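PDB 1OMO: alanine dehydrogenase from Archaeoglobus fulgidus, which catalyses, as a homodimer, the NAD(+)-dependent oxidative deamination of L-alanine to pyruvate and ammonium, and the reverse reductive amination of pyruvate. Local coordinates for residues S125-I131 / C188-T194; V153-D157 / A182-R187. One frame throughout, in Å; residues are numbered along the deposited sequence.

Interaction 1: S125-I131 / C188-T194. With NAD (nicotinamide-adenine-dinucleotide), chain D.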
loop_
_atom_site.group_PDB
_atom_site.type_symbol
_atom_site.label_atom_id
_atom_site.label_comp_id
_atom_site.label_asym_id
_atom_site.label_seq_id
_atom_site.Cartn_x
_atom_site.Cartn_y
_atom_site.Cartn_z
ATOM N N SER A 125 19.495 34.237 -7.881
ATOM C CA SER A 125 18.605 34.374 -6.712
ATOM C C SER A 125 19.399 34.574 -5.436
ATOM O O SER A 125 20.395 33.884 -5.196
ATOM C CB SER A 125 17.702 33.128 -6.548
ATOM O OG SER A 125 16.761 33.033 -7.602
ATOM N N SER A 126 18.949 35.516 -4.612
ATOM C CA SER A 126 19.630 35.778 -3.357
ATOM C C SER A 126 18.671 36.086 -2.224
ATOM O O SER A 126 19.032 35.935 -1.059
ATOM C CB SER A 126 20.579 36.959 -3.518
ATOM O OG SER A 126 19.848 38.053 -4.026
ATOM N N VAL A 127 17.475 36.578 -2.563
ATOM C CA VAL A 127 16.494 36.896 -1.542
ATOM C C VAL A 127 15.520 35.737 -1.481
ATOM O O VAL A 127 14.896 35.401 -2.480
ATOM C CB VAL A 127 15.745 38.205 -1.852
ATOM C CG1 VAL A 127 14.792 38.528 -0.713
ATOM C CG2 VAL A 127 16.762 39.368 -2.020
ATOM N N PHE A 128 15.419 35.116 -0.312
ATOM C CA PHE A 128 14.535 33.982 -0.135
ATOM C C PHE A 128 13.432 34.286 0.830
ATOM O O PHE A 128 13.695 34.642 1.971
ATOM C CB PHE A 128 15.329 32.765 0.361
ATOM C CG PHE A 128 16.258 32.193 -0.680
ATOM C CD1 PHE A 128 17.404 32.896 -1.084
ATOM C CD2 PHE A 128 15.958 30.992 -1.310
ATOM C CE1 PHE A 128 18.229 32.406 -2.107
ATOM C CE2 PHE A 128 16.784 30.506 -2.332
ATOM C CZ PHE A 128 17.914 31.221 -2.725
ATOM N N GLY A 129 12.201 34.146 0.361
ATOM C CA GLY A 129 11.038 34.377 1.198
ATOM C C GLY A 129 10.335 33.079 1.613
ATOM O O GLY A 129 10.192 32.136 0.821
ATOM N N PHE A 130 9.907 33.020 2.868
ATOM C CA PHE A 130 9.210 31.866 3.387
ATOM C C PHE A 130 7.830 32.222 3.952
ATOM O O PHE A 130 7.693 33.047 4.875
ATOM C CB PHE A 130 10.044 31.184 4.472
ATOM C CG PHE A 130 11.315 30.558 3.956
ATOM C CD1 PHE A 130 12.421 31.356 3.646
ATOM C CD2 PHE A 130 11.406 29.176 3.782
ATOM C CE1 PHE A 130 13.613 30.786 3.164
ATOM C CE2 PHE A 130 12.598 28.581 3.301
ATOM C CZ PHE A 130 13.699 29.391 2.994
ATOM N N ILE A 131 6.799 31.633 3.363
ATOM C CA ILE A 131 5.444 31.813 3.853
ATOM C C ILE A 131 5.211 30.504 4.598
ATOM O O ILE A 131 4.986 29.470 3.977
ATOM C CB ILE A 131 4.428 31.923 2.716
ATOM C CG1 ILE A 131 4.824 33.059 1.771
ATOM C CG2 ILE A 131 3.060 32.166 3.285
ATOM C CD1 ILE A 131 4.999 34.398 2.475
ATOM N N CYS A 188 10.573 38.504 -3.394
ATOM C CA CYS A 188 11.860 37.821 -3.324
ATOM C C CYS A 188 12.196 37.177 -4.654
ATOM O O CYS A 188 11.431 37.298 -5.597
ATOM C CB CYS A 188 11.783 36.724 -2.259
ATOM S SG CYS A 188 10.450 35.544 -2.599
ATOM N N ASP A 189 13.323 36.484 -4.744
ATOM C CA ASP A 189 13.671 35.790 -5.999
ATOM C C ASP A 189 13.133 34.328 -5.966
ATOM O O ASP A 189 12.713 33.786 -6.985
ATOM C CB ASP A 189 15.193 35.774 -6.203
ATOM C CG ASP A 189 15.832 37.159 -6.016
ATOM O OD1 ASP A 189 15.345 38.136 -6.625
ATOM O OD2 ASP A 189 16.820 37.261 -5.252
ATOM N N VAL A 190 13.148 33.727 -4.774
ATOM C CA VAL A 190 12.683 32.359 -4.526
ATOM C C VAL A 190 11.733 32.446 -3.325
ATOM O O VAL A 190 12.129 32.886 -2.231
ATOM C CB VAL A 190 13.889 31.413 -4.188
ATOM C CG1 VAL A 190 13.397 29.994 -3.831
ATOM C CG2 VAL A 190 14.848 31.350 -5.406
ATOM N N LEU A 191 10.481 32.048 -3.544
ATOM C CA LEU A 191 9.449 32.079 -2.510
ATOM C C LEU A 191 9.019 30.634 -2.182
ATOM O O LEU A 191 8.573 29.904 -3.062
ATOM C CB LEU A 191 8.249 32.909 -3.018
ATOM C CG LEU A 191 6.962 32.994 -2.170
ATOM C CD1 LEU A 191 7.243 33.690 -0.829
ATOM C CD2 LEU A 191 5.873 33.767 -2.946
ATOM N N VAL A 192 9.176 30.245 -0.921
ATOM C CA VAL A 192 8.839 28.911 -0.426
ATOM C C VAL A 192 7.526 28.939 0.390
ATOM O O VAL A 192 7.546 29.398 1.528
ATOM C CB VAL A 192 9.941 28.411 0.533
ATOM C CG1 VAL A 192 9.636 27.001 0.986
ATOM C CG2 VAL A 192 11.305 28.520 -0.125
ATOM N N THR A 193 6.403 28.466 -0.154
ATOM C CA THR A 193 5.154 28.463 0.619
ATOM C C THR A 193 5.014 27.094 1.278
ATOM O O THR A 193 5.016 26.077 0.633
ATOM C CB THR A 193 3.941 28.786 -0.250
ATOM O OG1 THR A 193 3.729 27.729 -1.168
ATOM C CG2 THR A 193 4.171 30.124 -1.026
ATOM N N THR A 194 4.852 27.078 2.586
ATOM C CA THR A 194 4.857 25.831 3.309
ATOM C C THR A 194 3.681 25.660 4.288
ATOM O O THR A 194 3.754 24.892 5.258
ATOM C CB THR A 194 6.244 25.795 3.997
ATOM O OG1 THR A 194 6.843 24.511 3.857
ATOM C CG2 THR A 194 6.170 26.186 5.374
HETATM P PA NAD D . 3.837 22.602 10.579
HETATM O O1A NAD D . 2.495 22.626 11.212
HETATM O O2A NAD D . 5.071 22.392 11.467
HETATM O O5B NAD D . 4.249 23.858 9.588
HETATM C C5B NAD D . 3.229 24.757 8.981
HETATM C C4B NAD D . 3.528 26.187 9.503
HETATM O O4B NAD D . 2.499 27.015 8.803
HETATM C C3B NAD D . 3.229 26.487 11.048
HETATM O O3B NAD D . 4.422 27.063 11.715
HETATM C C2B NAD D . 2.006 27.436 11.063
HETATM O O2B NAD D . 1.829 28.303 12.123
HETATM C C1B NAD D . 2.140 28.082 9.650
HETATM N N9A NAD D . 0.894 28.521 9.093
HETATM C C8A NAD D . -0.372 27.971 9.106
HETATM N N7A NAD D . -1.261 28.686 8.450
HETATM C C5A NAD D . -0.642 29.754 7.964
HETATM C C6A NAD D . -1.112 30.877 7.152
HETATM N N6A NAD D . -2.363 30.990 6.786
HETATM N N1A NAD D . -0.137 31.804 6.826
HETATM C C2A NAD D . 1.159 31.712 7.206
HETATM N N3A NAD D . 1.656 30.650 7.994
HETATM C C4A NAD D . 0.719 29.686 8.332
HETATM O O3 NAD D . 4.057 21.575 9.288
HETATM P PN NAD D . 5.367 21.143 8.295
HETATM O O1N NAD D . 6.496 22.093 8.598
HETATM O O2N NAD D . 5.537 19.638 8.344
HETATM O O5D NAD D . 4.670 21.594 6.828
HETATM C C5D NAD D . 3.178 21.097 6.800
HETATM C C4D NAD D . 2.546 21.274 5.458
HETATM O O4D NAD D . 3.440 20.558 4.437
HETATM C C3D NAD D . 1.147 20.602 5.283
HETATM O O3D NAD D . 0.365 21.233 4.252
HETATM C C2D NAD D . 1.574 19.173 4.933
HETATM O O2D NAD D . 0.527 18.316 4.616
HETATM C C1D NAD D . 2.664 19.466 3.796
HETATM N N1N NAD D . 3.753 18.470 3.506
HETATM C C2N NAD D . 3.871 18.181 2.077
HETATM C C3N NAD D . 5.026 17.388 1.739
HETATM C C7N NAD D . 5.142 17.057 0.132
HETATM O O7N NAD D . 5.796 16.034 -0.219
HETATM N N7N NAD D . 4.538 17.918 -0.749
HETATM C C4N NAD D . 6.014 16.906 2.630
HETATM C C5N NAD D . 5.771 17.274 4.015
HETATM C C6N NAD D . 4.672 18.040 4.437
HETATM O O HOH W 1 14.028 33.165 -9.509
HETATM O O HOH W 2 17.797 39.888 -5.538
#
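Two neighbouring parallel strands of the Rossmann-type NAD domain, 127-131 and 190-193, the first and fourth of its sheet in chain order, pair here: their axes approach to 4.7 Å and run in the same direction within 16°. Backbone bonds alternate in the parallel pattern, Gly129 N to Val190 O (2.9 Å), Val192 N to Gly129 O (2.8 Å), Ile131 N to Val192 O (3.0 Å) and Thr194 N to Ile131 O (2.8 Å). At the N-terminal end of the pair, Asp189 OD2 accepts from both Ser126 N (2.8 Å) and Val127 N (2.9 Å), so one carboxylate oxygen bridges two successive amides, while Asp189 N binds Val127 O (3.0 Å). On one sheet face Val192 CG2 lies 4.1 Å from the Phe130 ring centroid, 26° off its normal, a CH-pi contact. On the other, Ile131 CG1 meets Leu191 CD1 at 3.6 Å. Just after strand 190-193, Thr194 O comes within 3.8 Å of NAD C5B. Helix 135-147 packs on Phe128 and Val192, and strand 152-156 hydrogen-bonds to the far edge of strand 127-131.

Interaction 2: V153-D157 / A182-R187. With NAD (nicotinamide-adenine-dinucleotide), chain D.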
loop_
_atom_site.group_PDB
_atom_site.type_symbol
_atom_site.label_atom_id
_atom_site.label_comp_id
_atom_site.label_asym_id
_atom_site.label_seq_id
_atom_site.Cartn_x
_atom_site.Cartn_y
_atom_site.Cartn_z
ATOM N N VAL A 153 16.909 36.398 4.080
ATOM C CA VAL A 153 15.720 35.605 4.359
ATOM C C VAL A 153 14.629 36.509 4.932
ATOM O O VAL A 153 14.876 37.293 5.847
ATOM C CB VAL A 153 16.046 34.447 5.350
ATOM C CG1 VAL A 153 14.735 33.867 5.961
ATOM C CG2 VAL A 153 16.838 33.357 4.593
ATOM N N LYS A 154 13.437 36.416 4.349
ATOM C CA LYS A 154 12.275 37.168 4.809
ATOM C C LYS A 154 11.258 36.124 5.285
ATOM O O LYS A 154 10.740 35.357 4.469
ATOM C CB LYS A 154 11.727 37.991 3.656
ATOM C CG LYS A 154 12.778 38.971 3.108
ATOM C CD LYS A 154 12.353 39.571 1.781
ATOM C CE LYS A 154 12.048 41.033 1.869
ATOM N NZ LYS A 154 11.639 41.483 0.512
ATOM N N ALA A 155 10.966 36.088 6.587
ATOM C CA ALA A 155 10.072 35.064 7.125
ATOM C C ALA A 155 8.715 35.466 7.699
ATOM O O ALA A 155 8.622 36.323 8.568
ATOM C CB ALA A 155 10.836 34.258 8.173
ATOM N N TYR A 156 7.669 34.808 7.242
ATOM C CA TYR A 156 6.331 35.088 7.733
ATOM C C TYR A 156 5.561 33.862 8.181
ATOM O O TYR A 156 5.469 32.873 7.449
ATOM C CB TYR A 156 5.471 35.760 6.666
ATOM C CG TYR A 156 3.992 35.808 7.064
ATOM C CD1 TYR A 156 3.075 34.862 6.576
ATOM C CD2 TYR A 156 3.520 36.784 7.968
ATOM C CE1 TYR A 156 1.724 34.884 6.973
ATOM C CE2 TYR A 156 2.176 36.806 8.377
ATOM C CZ TYR A 156 1.286 35.856 7.876
ATOM O OH TYR A 156 -0.027 35.869 8.306
ATOM N N ASP A 157 4.967 33.929 9.362
ATOM C CA ASP A 157 4.141 32.817 9.835
ATOM C C ASP A 157 3.011 33.491 10.597
ATOM O O ASP A 157 3.233 34.572 11.131
ATOM C CB ASP A 157 4.960 31.900 10.765
ATOM C CG ASP A 157 4.304 30.507 10.991
ATOM O OD1 ASP A 157 4.962 29.467 10.705
ATOM O OD2 ASP A 157 3.145 30.447 11.456
ATOM N N ALA A 182 3.298 39.028 5.382
ATOM C CA ALA A 182 3.231 38.187 4.193
ATOM C C ALA A 182 3.513 38.902 2.881
ATOM O O ALA A 182 4.233 38.390 2.034
ATOM C CB ALA A 182 1.879 37.483 4.124
ATOM N N GLU A 183 2.931 40.076 2.695
ATOM C CA GLU A 183 3.150 40.833 1.457
ATOM C C GLU A 183 4.628 41.098 1.171
ATOM O O GLU A 183 5.061 40.983 0.033
ATOM C CB GLU A 183 2.374 42.166 1.489
ATOM C CG GLU A 183 2.735 43.121 0.384
ATOM C CD GLU A 183 1.665 44.163 0.192
ATOM O OE1 GLU A 183 1.761 44.996 -0.733
ATOM O OE2 GLU A 183 0.711 44.134 0.983
ATOM N N GLU A 184 5.401 41.435 2.196
ATOM C CA GLU A 184 6.833 41.713 2.012
ATOM C C GLU A 184 7.673 40.433 1.808
ATOM O O GLU A 184 8.588 40.408 0.985
ATOM C CB GLU A 184 7.366 42.542 3.195
ATOM C CG GLU A 184 8.837 42.899 3.114
ATOM C CD GLU A 184 9.191 43.731 1.879
ATOM O OE1 GLU A 184 8.445 44.687 1.573
ATOM O OE2 GLU A 184 10.219 43.428 1.224
ATOM N N ALA A 185 7.357 39.375 2.550
ATOM C CA ALA A 185 8.071 38.099 2.417
ATOM C C ALA A 185 7.939 37.571 1.003
ATOM O O ALA A 185 8.842 36.940 0.505
ATOM C CB ALA A 185 7.507 37.074 3.397
ATOM N N SER A 186 6.792 37.821 0.371
ATOM C CA SER A 186 6.512 37.369 -0.997
ATOM C C SER A 186 7.364 38.038 -2.069
ATOM O O SER A 186 7.461 37.556 -3.198
ATOM C CB SER A 186 5.058 37.633 -1.344
ATOM O OG SER A 186 4.229 36.989 -0.420
ATOM N N ARG A 187 7.951 39.165 -1.708
ATOM C CA ARG A 187 8.805 39.944 -2.590
ATOM C C ARG A 187 10.183 39.346 -2.443
ATOM O O ARG A 187 10.882 39.643 -1.483
ATOM C CB ARG A 187 8.776 41.408 -2.124
ATOM C CG ARG A 187 9.782 42.313 -2.781
ATOM C CD ARG A 187 9.381 43.762 -2.559
ATOM N NE ARG A 187 8.116 44.066 -3.221
ATOM C CZ ARG A 187 7.070 44.604 -2.610
ATOM N NH1 ARG A 187 5.957 44.846 -3.294
ATOM N NH2 ARG A 187 7.141 44.898 -1.316
HETATM P PA NAD D . 3.837 22.602 10.579
HETATM O O1A NAD D . 2.495 22.626 11.212
HETATM O O2A NAD D . 5.071 22.392 11.467
HETATM O O5B NAD D . 4.249 23.858 9.588
HETATM C C5B NAD D . 3.229 24.757 8.981
HETATM C C4B NAD D . 3.528 26.187 9.503
HETATM O O4B NAD D . 2.499 27.015 8.803
HETATM C C3B NAD D . 3.229 26.487 11.048
HETATM O O3B NAD D . 4.422 27.063 11.715
HETATM C C2B NAD D . 2.006 27.436 11.063
HETATM O O2B NAD D . 1.829 28.303 12.123
HETATM C C1B NAD D . 2.140 28.082 9.650
HETATM N N9A NAD D . 0.894 28.521 9.093
HETATM C C8A NAD D . -0.372 27.971 9.106
HETATM N N7A NAD D . -1.261 28.686 8.450
HETATM C C5A NAD D . -0.642 29.754 7.964
HETATM C C6A NAD D . -1.112 30.877 7.152
HETATM N N6A NAD D . -2.363 30.990 6.786
HETATM N N1A NAD D . -0.137 31.804 6.826
HETATM C C2A NAD D . 1.159 31.712 7.206
HETATM N N3A NAD D . 1.656 30.650 7.994
HETATM C C4A NAD D . 0.719 29.686 8.332
HETATM O O3 NAD D . 4.057 21.575 9.288
HETATM P PN NAD D . 5.367 21.143 8.295
HETATM O O1N NAD D . 6.496 22.093 8.598
HETATM O O2N NAD D . 5.537 19.638 8.344
HETATM O O5D NAD D . 4.670 21.594 6.828
HETATM C C5D NAD D . 3.178 21.097 6.800
HETATM C C4D NAD D . 2.546 21.274 5.458
HETATM O O4D NAD D . 3.440 20.558 4.437
HETATM C C3D NAD D . 1.147 20.602 5.283
HETATM O O3D NAD D . 0.365 21.233 4.252
HETATM C C2D NAD D . 1.574 19.173 4.933
HETATM O O2D NAD D . 0.527 18.316 4.616
HETATM C C1D NAD D . 2.664 19.466 3.796
HETATM N N1N NAD D . 3.753 18.470 3.506
HETATM C C2N NAD D . 3.871 18.181 2.077
HETATM C C3N NAD D . 5.026 17.388 1.739
HETATM C C7N NAD D . 5.142 17.057 0.132
HETATM O O7N NAD D . 5.796 16.034 -0.219
HETATM N N7N NAD D . 4.538 17.918 -0.749
HETATM C C4N NAD D . 6.014 16.906 2.630
HETATM C C5N NAD D . 5.771 17.274 4.015
HETATM C C6N NAD D . 4.672 18.040 4.437
#
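Tyr156 lays one face of its ring over Ala182, whose CB sits 3.8 Å from the ring centroid and only 12° off the ring normal, a CH-pi contact; Ala182 N also lies over that face, 3.4 Å from Tyr156 CD2. Next to it, Tyr156 CB meets Ala185 CB at 4.1 Å. Two residues earlier in the strand, Lys154 also points its CA-to-CB bond toward the helix, as the alternation of an extended strand requires, and its side chain runs on to Glu184 and Arg187. There NZ forms a salt bridge with Glu184 OE2 (2.5 Å) and donates to Arg187 O (2.8 Å), with a weak third bond to Glu184 O at 3.3 Å. The other carboxylate oxygen, Glu184 OE1, forms a salt bridge with Arg187 NH2 (3.2 Å), whose hydrogen bond is weak, making a three-residue ionic network; Arg187 NE pairs with Glu208. Strand 152-156 is the second strand of the Rossmann-type unit, and Asp157 just after it is the acidic residue that binds the adenosine ribose: NAD O2B donates to Asp157 OD2 (2.6 Å) and NAD O3B to Asp157 OD1 (2.7 Å). Arg159 N and Cys133 N also bond to this carboxylate. Tyr156 borders the adenine as well, with CE1 3.2 Å from NAD C2A.

How the interactions relate
Interactions 1 and 2 have centres 8 Å apart; both reach the eight-stranded parallel sheet of the NAD domain, interaction 1 as a strand pair, interaction 2 as a strand against a helix. The chain order is 125-131, 153-157, 182-187, 188-194, interaction 2 falling between the segments of interaction 1. Strands 127-131 and 152-156 are neighbours, joined by probable hydrogen bonds Phe130 N to Lys154 O (3.0 Å) and Tyr156 N to Phe130 O (2.9 Å). Helix 182-185, followed in the chain by strand 190-193, packs against the sheet, Leu191 CD1 lying 3.8 Å from Ser186 CA. Both reach NAD at or just beyond the C-terminal ends of strands 152-156 and 190-193, aligning residues on its adenosine half.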